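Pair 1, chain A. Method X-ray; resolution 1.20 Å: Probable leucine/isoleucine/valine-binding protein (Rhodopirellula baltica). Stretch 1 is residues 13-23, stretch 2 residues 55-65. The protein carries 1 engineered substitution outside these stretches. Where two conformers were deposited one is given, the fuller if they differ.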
# COMPACT_ATOMS: atom_id res chain seq x y z
N VAL A 13 -18.94 16.88 28.87
CA VAL A 13 -18.20 16.52 27.67
C VAL A 13 -19.15 16.64 26.49
O VAL A 13 -20.09 15.85 26.36
CB VAL A 13 -17.63 15.09 27.75
CG1 VAL A 13 -17.10 14.66 26.40
CG2 VAL A 13 -16.53 15.01 28.81
N ASP A 14 -18.93 17.64 25.64
CA ASP A 14 -19.79 17.85 24.48
C ASP A 14 -19.09 17.48 23.17
O ASP A 14 -19.67 17.59 22.09
CB ASP A 14 -20.30 19.29 24.42
CG ASP A 14 -19.19 20.31 24.25
OD1 ASP A 14 -18.08 20.08 24.77
OD2 ASP A 14 -19.44 21.35 23.60
N ALA A 15 -17.84 17.05 23.29
CA ALA A 15 -17.08 16.60 22.13
C ALA A 15 -17.66 15.27 21.65
O ALA A 15 -17.91 14.38 22.45
CB ALA A 15 -15.61 16.45 22.47
N GLN A 16 -17.89 15.15 20.35
CA GLN A 16 -18.39 13.90 19.80
C GLN A 16 -17.23 12.99 19.47
O GLN A 16 -16.30 13.39 18.76
CB GLN A 16 -19.24 14.12 18.55
CG GLN A 16 -19.84 12.82 18.01
CD GLN A 16 -20.36 12.95 16.59
OE1 GLN A 16 -20.23 13.99 15.95
NE2 GLN A 16 -20.95 11.87 16.08
N LEU A 17 -17.28 11.77 19.98
CA LEU A 17 -16.27 10.77 19.69
C LEU A 17 -16.49 10.19 18.29
O LEU A 17 -17.58 9.69 17.99
CB LEU A 17 -16.32 9.66 20.74
CG LEU A 17 -15.25 8.58 20.61
CD1 LEU A 17 -13.87 9.18 20.85
CD2 LEU A 17 -15.53 7.43 21.56
N LEU A 18 -15.48 10.29 17.44
CA LEU A 18 -15.54 9.71 16.10
C LEU A 18 -14.61 8.51 16.04
O LEU A 18 -13.40 8.65 15.99
CB LEU A 18 -15.13 10.75 15.05
CG LEU A 18 -15.89 12.07 15.06
CD1 LEU A 18 -15.36 13.00 13.97
CD2 LEU A 18 -17.39 11.84 14.88
N LYS A 19 -15.20 7.31 16.05
CA LYS A 19 -14.44 6.07 16.07
C LYS A 19 -14.20 5.51 14.67
O LYS A 19 -15.15 5.29 13.91
CB LYS A 19 -15.15 5.02 16.92
CG LYS A 19 -15.17 5.32 18.41
CD LYS A 19 -15.96 4.27 19.21
CE LYS A 19 -17.43 4.32 18.87
NZ LYS A 19 -18.23 3.35 19.69
N PHE A 20 -12.94 5.29 14.35
CA PHE A 20 -12.56 4.64 13.11
C PHE A 20 -11.88 3.31 13.43
O PHE A 20 -11.19 3.20 14.44
CB PHE A 20 -11.66 5.57 12.30
CG PHE A 20 -12.38 6.80 11.86
CD1 PHE A 20 -13.28 6.73 10.80
CD2 PHE A 20 -12.25 7.99 12.55
CE1 PHE A 20 -13.98 7.84 10.40
CE2 PHE A 20 -12.96 9.11 12.16
CZ PHE A 20 -13.83 9.04 11.08
N GLY A 21 -12.08 2.31 12.58
CA GLY A 21 -11.51 1.00 12.83
C GLY A 21 -10.43 0.63 11.84
O GLY A 21 -10.34 1.19 10.75
N MSE A 22 -9.62 -0.35 12.23
CA MSE A 22 -8.57 -0.88 11.37
C MSE A 22 -8.28 -2.30 11.82
O MSE A 22 -8.20 -2.56 13.02
CB MSE A 22 -7.31 -0.01 11.51
CG MSE A 22 -6.08 -0.47 10.72
SE MSE A 22 -4.42 0.54 11.16
CE MSE A 22 -4.91 2.20 10.30
N SER A 23 -8.19 -3.23 10.87
CA SER A 23 -7.67 -4.57 11.12
C SER A 23 -6.43 -4.70 10.28
O SER A 23 -6.47 -4.46 9.08
CB SER A 23 -8.69 -5.63 10.72
OG SER A 23 -8.21 -6.93 11.03
N PRO A 55 -13.34 20.99 15.32
CA PRO A 55 -13.72 21.51 16.63
C PRO A 55 -14.81 20.65 17.28
O PRO A 55 -15.72 20.20 16.60
CB PRO A 55 -14.25 22.91 16.32
CG PRO A 55 -13.61 23.28 15.02
CD PRO A 55 -13.53 22.00 14.25
N SER A 56 -14.66 20.39 18.58
CA SER A 56 -15.61 19.59 19.35
C SER A 56 -15.81 18.17 18.82
O SER A 56 -16.87 17.57 19.02
CB SER A 56 -16.96 20.31 19.46
OG SER A 56 -16.80 21.56 20.12
N LYS A 57 -14.78 17.63 18.17
CA LYS A 57 -14.76 16.23 17.75
C LYS A 57 -13.51 15.59 18.32
O LYS A 57 -12.46 16.22 18.38
CB LYS A 57 -14.74 16.10 16.22
CG LYS A 57 -15.91 16.74 15.51
CD LYS A 57 -17.25 16.19 15.97
CE LYS A 57 -18.39 16.87 15.21
NZ LYS A 57 -19.73 16.57 15.78
N THR A 58 -13.63 14.33 18.72
CA THR A 58 -12.47 13.56 19.16
C THR A 58 -12.28 12.36 18.25
O THR A 58 -13.16 11.50 18.14
CB THR A 58 -12.64 13.08 20.60
OG1 THR A 58 -12.80 14.21 21.47
CG2 THR A 58 -11.43 12.26 21.04
N LEU A 59 -11.13 12.29 17.59
CA LEU A 59 -10.82 11.18 16.72
C LEU A 59 -10.25 10.03 17.53
O LEU A 59 -9.44 10.24 18.43
CB LEU A 59 -9.79 11.61 15.68
CG LEU A 59 -10.26 12.67 14.69
CD1 LEU A 59 -9.06 13.29 13.98
CD2 LEU A 59 -11.23 12.07 13.68
N LYS A 60 -10.69 8.81 17.22
CA LYS A 60 -10.16 7.63 17.89
C LYS A 60 -10.01 6.53 16.87
O LYS A 60 -10.92 6.28 16.08
CB LYS A 60 -11.09 7.17 19.01
CG LYS A 60 -10.58 5.94 19.76
CD LYS A 60 -11.56 5.50 20.85
CE LYS A 60 -11.05 4.28 21.60
NZ LYS A 60 -9.86 4.61 22.44
N LEU A 61 -8.85 5.88 16.87
CA LEU A 61 -8.62 4.73 16.01
C LEU A 61 -8.62 3.47 16.85
O LEU A 61 -7.85 3.36 17.81
CB LEU A 61 -7.28 4.85 15.30
CG LEU A 61 -6.94 3.72 14.33
CD1 LEU A 61 -7.84 3.77 13.09
CD2 LEU A 61 -5.48 3.77 13.91
N ILE A 62 -9.49 2.53 16.50
CA ILE A 62 -9.50 1.21 17.13
C ILE A 62 -8.81 0.27 16.16
O ILE A 62 -9.35 -0.07 15.11
CB ILE A 62 -10.93 0.74 17.41
CG1 ILE A 62 -11.64 1.76 18.31
CG2 ILE A 62 -10.92 -0.65 18.05
CD1 ILE A 62 -13.11 1.50 18.52
N ALA A 63 -7.57 -0.09 16.49
CA ALA A 63 -6.72 -0.88 15.60
C ALA A 63 -6.52 -2.28 16.17
O ALA A 63 -5.96 -2.43 17.26
CB ALA A 63 -5.39 -0.20 15.39
N LEU A 64 -6.99 -3.28 15.44
CA LEU A 64 -6.92 -4.67 15.85
C LEU A 64 -5.91 -5.39 14.98
O LEU A 64 -5.84 -5.16 13.77
CB LEU A 64 -8.30 -5.32 15.72
CG LEU A 64 -9.44 -4.61 16.46
CD1 LEU A 64 -10.75 -5.37 16.32
CD2 LEU A 64 -9.11 -4.39 17.93
N ASP A 65 -5.13 -6.27 15.59
CA ASP A 65 -4.10 -7.04 14.91
C ASP A 65 -4.71 -8.27 14.24
O ASP A 65 -5.41 -9.04 14.88
CB ASP A 65 -3.06 -7.48 15.94
CG ASP A 65 -1.84 -8.17 15.34
OD1 ASP A 65 -1.59 -8.09 14.12
OD2 ASP A 65 -1.11 -8.80 16.15

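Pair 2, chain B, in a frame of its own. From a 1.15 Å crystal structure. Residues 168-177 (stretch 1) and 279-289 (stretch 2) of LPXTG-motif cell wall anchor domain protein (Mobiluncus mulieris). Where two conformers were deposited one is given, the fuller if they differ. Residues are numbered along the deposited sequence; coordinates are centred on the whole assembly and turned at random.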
# COMPACT_ATOMS: atom_id res chain seq x y z
N PHE B 168 1.68 -1.62 -8.41
CA PHE B 168 0.57 -1.54 -9.36
C PHE B 168 0.92 -2.23 -10.67
O PHE B 168 2.08 -2.34 -11.06
CB PHE B 168 0.17 -0.09 -9.63
CG PHE B 168 -0.29 0.63 -8.39
CD1 PHE B 168 -1.63 0.55 -8.00
CD2 PHE B 168 0.60 1.33 -7.59
CE1 PHE B 168 -2.07 1.15 -6.84
CE2 PHE B 168 0.16 1.95 -6.44
CZ PHE B 168 -1.18 1.85 -6.06
N GLY B 169 -0.14 -2.66 -11.35
CA GLY B 169 -0.06 -3.21 -12.69
C GLY B 169 -0.55 -2.22 -13.73
O GLY B 169 -0.79 -1.03 -13.42
N SER B 170 -0.71 -2.72 -14.97
CA SER B 170 -1.16 -1.88 -16.07
C SER B 170 -1.84 -2.73 -17.13
O SER B 170 -1.68 -3.96 -17.16
CB SER B 170 0.01 -1.14 -16.72
OG SER B 170 0.95 -2.05 -17.32
N LEU B 171 -2.57 -2.05 -17.99
CA LEU B 171 -3.28 -2.67 -19.09
C LEU B 171 -3.00 -1.89 -20.35
O LEU B 171 -3.38 -0.72 -20.48
CB LEU B 171 -4.77 -2.71 -18.80
CG LEU B 171 -5.68 -3.31 -19.87
CD1 LEU B 171 -5.31 -4.72 -20.31
CD2 LEU B 171 -7.09 -3.29 -19.32
N LYS B 172 -2.39 -2.58 -21.32
CA LYS B 172 -2.18 -2.04 -22.65
C LYS B 172 -3.23 -2.64 -23.55
O LYS B 172 -3.46 -3.86 -23.51
CB LYS B 172 -0.79 -2.38 -23.19
CG LYS B 172 -0.50 -1.76 -24.55
CD LYS B 172 0.75 -2.34 -25.20
CE LYS B 172 2.00 -1.97 -24.43
NZ LYS B 172 3.23 -2.26 -25.22
N LEU B 173 -3.82 -1.83 -24.40
CA LEU B 173 -4.82 -2.28 -25.38
C LEU B 173 -4.33 -1.81 -26.73
O LEU B 173 -4.05 -0.65 -26.92
CB LEU B 173 -6.19 -1.65 -25.07
CG LEU B 173 -7.30 -2.02 -26.06
CD1 LEU B 173 -7.59 -3.53 -26.10
CD2 LEU B 173 -8.55 -1.21 -25.74
N THR B 174 -4.30 -2.74 -27.69
CA THR B 174 -3.93 -2.49 -29.09
C THR B 174 -5.13 -2.87 -29.96
O THR B 174 -5.81 -3.87 -29.67
CB THR B 174 -2.71 -3.34 -29.49
OG1 THR B 174 -1.60 -3.01 -28.65
CG2 THR B 174 -2.29 -3.12 -30.94
N LYS B 175 -5.40 -2.07 -30.98
CA LYS B 175 -6.48 -2.36 -31.94
C LYS B 175 -5.92 -2.90 -33.24
O LYS B 175 -5.01 -2.31 -33.81
CB LYS B 175 -7.30 -1.12 -32.28
CG LYS B 175 -8.56 -1.40 -33.11
CD LYS B 175 -9.52 -2.29 -32.34
CE LYS B 175 -10.95 -2.33 -32.79
NZ LYS B 175 -11.14 -3.07 -34.06
N THR B 176 -6.46 -4.03 -33.71
CA THR B 176 -6.16 -4.56 -35.07
C THR B 176 -7.47 -4.69 -35.81
O THR B 176 -8.56 -4.66 -35.24
CB THR B 176 -5.42 -5.91 -35.02
OG1 THR B 176 -6.21 -6.84 -34.29
CG2 THR B 176 -4.08 -5.74 -34.30
N VAL B 177 -7.35 -4.95 -37.13
CA VAL B 177 -8.51 -5.01 -38.03
C VAL B 177 -8.25 -6.09 -39.10
O VAL B 177 -7.17 -6.13 -39.64
CB VAL B 177 -8.75 -3.66 -38.76
CG1 VAL B 177 -9.84 -3.75 -39.82
CG2 VAL B 177 -9.10 -2.56 -37.76
N VAL B 279 0.47 -12.37 -13.87
CA VAL B 279 0.99 -11.26 -14.71
C VAL B 279 0.38 -9.92 -14.33
O VAL B 279 -0.84 -9.81 -14.31
CB VAL B 279 0.71 -11.53 -16.22
CG1 VAL B 279 0.97 -10.30 -17.09
CG2 VAL B 279 1.59 -12.67 -16.70
N ALA B 280 1.23 -8.92 -14.06
CA ALA B 280 0.79 -7.57 -13.61
C ALA B 280 0.66 -6.52 -14.74
O ALA B 280 -0.24 -5.68 -14.66
CB ALA B 280 1.70 -7.04 -12.51
N ASN B 281 1.55 -6.54 -15.74
CA ASN B 281 1.46 -5.64 -16.90
C ASN B 281 0.89 -6.39 -18.08
O ASN B 281 1.59 -7.14 -18.78
CB ASN B 281 2.81 -5.02 -17.22
CG ASN B 281 3.34 -4.19 -16.05
OD1 ASN B 281 2.70 -3.23 -15.61
ND2 ASN B 281 4.48 -4.58 -15.52
N VAL B 282 -0.42 -6.31 -18.20
CA VAL B 282 -1.19 -7.11 -19.13
C VAL B 282 -1.27 -6.37 -20.46
O VAL B 282 -1.40 -5.13 -20.47
CB VAL B 282 -2.59 -7.36 -18.53
CG1 VAL B 282 -3.53 -8.02 -19.53
CG2 VAL B 282 -2.49 -8.16 -17.24
N GLU B 283 -1.21 -7.14 -21.57
CA GLU B 283 -1.35 -6.55 -22.89
C GLU B 283 -2.44 -7.28 -23.67
O GLU B 283 -2.30 -8.50 -23.94
CB GLU B 283 -0.03 -6.61 -23.65
CG GLU B 283 1.16 -6.02 -22.89
CD GLU B 283 2.47 -6.39 -23.53
OE1 GLU B 283 2.78 -5.86 -24.62
OE2 GLU B 283 3.19 -7.23 -22.95
N VAL B 284 -3.50 -6.58 -24.03
CA VAL B 284 -4.64 -7.15 -24.75
C VAL B 284 -4.69 -6.57 -26.14
O VAL B 284 -4.37 -5.39 -26.37
CB VAL B 284 -5.95 -6.84 -23.98
CG1 VAL B 284 -7.19 -7.20 -24.79
CG2 VAL B 284 -5.99 -7.56 -22.65
N THR B 285 -5.05 -7.41 -27.13
CA THR B 285 -5.35 -6.93 -28.46
C THR B 285 -6.82 -7.17 -28.74
O THR B 285 -7.32 -8.28 -28.48
CB THR B 285 -4.46 -7.65 -29.49
OG1 THR B 285 -3.10 -7.31 -29.23
CG2 THR B 285 -4.81 -7.25 -30.93
N ALA B 286 -7.49 -6.14 -29.27
CA ALA B 286 -8.85 -6.26 -29.75
C ALA B 286 -8.79 -6.27 -31.26
O ALA B 286 -8.42 -5.26 -31.86
CB ALA B 286 -9.68 -5.09 -29.26
N GLU B 287 -9.10 -7.41 -31.89
CA GLU B 287 -9.18 -7.51 -33.35
C GLU B 287 -10.59 -7.27 -33.78
O GLU B 287 -11.49 -7.97 -33.37
CB GLU B 287 -8.73 -8.88 -33.85
CG GLU B 287 -8.85 -9.02 -35.38
CD GLU B 287 -8.62 -10.40 -35.89
OE1 GLU B 287 -7.85 -11.13 -35.27
OE2 GLU B 287 -9.20 -10.75 -36.93
N ASN B 288 -10.78 -6.23 -34.59
CA ASN B 288 -12.03 -5.97 -35.26
C ASN B 288 -12.09 -6.84 -36.53
O ASN B 288 -11.50 -6.49 -37.55
CB ASN B 288 -12.13 -4.49 -35.65
CG ASN B 288 -12.27 -3.57 -34.44
OD1 ASN B 288 -13.37 -3.54 -33.90
N SER B 289 -12.75 -7.99 -36.41
CA SER B 289 -12.87 -8.94 -37.52
C SER B 289 -14.17 -8.65 -38.25
O SER B 289 -15.24 -9.03 -37.81
CB SER B 289 -12.84 -10.36 -36.98
OG SER B 289 -12.96 -11.31 -38.04
O HOH W 1 2.78 -1.28 -13.68
O HOH W 2 0.70 -3.48 -19.63
O HOH W 3 -1.62 -4.61 -26.52
O HOH W 4 -5.21 -9.33 -34.86

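Both pairs are two neighbouring parallel β-strands, and their backbones superpose with an RMSD of 0.4 Å over 14 central residues. The N-to-C directions diverge by 25° in pair 1 and 22° in pair 2, and each pair has eight bridges in register. The even-numbered residues of the first strand, Gln16(A) to Met22(A) and the matching Ser170(B) to Thr176(B), hydrogen bond through both N and O to the second stretch, straddling their bridge partners. Thus Leu18(A) N donates to Thr58(A) O (2.7 Å) and Leu18(A) O accepts from Lys60(A) N (3.0 Å); at the matching position, Lys172(B) N donates to Val282(B) O (2.9 Å) and Lys172(B) O accepts from Val284(B) N (2.8 Å).

Side chains on the face bearing Leu18(A), Phe20(A) and Met22(A) differ in character. In pair 1 this face is largely apolar: Leu59(A) CD2 lies at the edge of the Phe20(A) ring, 3.8 Å from CE2 of Phe20(A), and Leu61(A) CD2 is 4.0 Å from Met22(A) CE, the methyl of a selenomethionine. In pair 2 the same positions are polar. Leu18(A) and Leu59(A) match Lys172(B) and Glu283(B), which form a long salt bridge (NZ to OE1, 3.7 Å). Phe20(A) is replaced by Thr174(B), whose OG1 is linked by a water to Val284(B) O, at 2.7 and 2.9 Å from the water oxygen. Both pairs start this face with a polar link: Lys57(A) NZ donates to Gln16(A) OE1 (2.6 Å), and at the matching positions Ser170(B) OG donates to Asn281(B) OD1 (2.7 Å).

On the other face, Leu17(A) and Leu171(B) nearly coincide and share the t, p rotamer. Leu17(A) CD1 reaches Thr58(A) CG2 and Lys60(A) CB, both at 3.9 Å, whereas Leu171(B) CD1 packs against Val282(B) CG1 (3.8 Å) and Val284(B) CG2 (3.7 Å). Lys19(A) brings its CD to 4.0 Å from Ile62(A) CD1 before the end of its chain leads away; its counterpart Leu173(B) instead places CD1 4.1 Å from Ala286(B) CB.

The sharpest contrast follows on this face. Gly21(A), without a side chain, matches Lys175(B), whose NZ is covalently bonded to Asn288(B) CG at 1.3 Å. This short bond, with ND2 absent from the model of Asn288(B), describes an isopeptide cross-link. The lysine chain runs along the second strand past Ala286(B), its CD 3.2 Å from Ala286(B) O. Pair 1 has Leu64(A) at the asparagine position and holds its strands together without a covalent link.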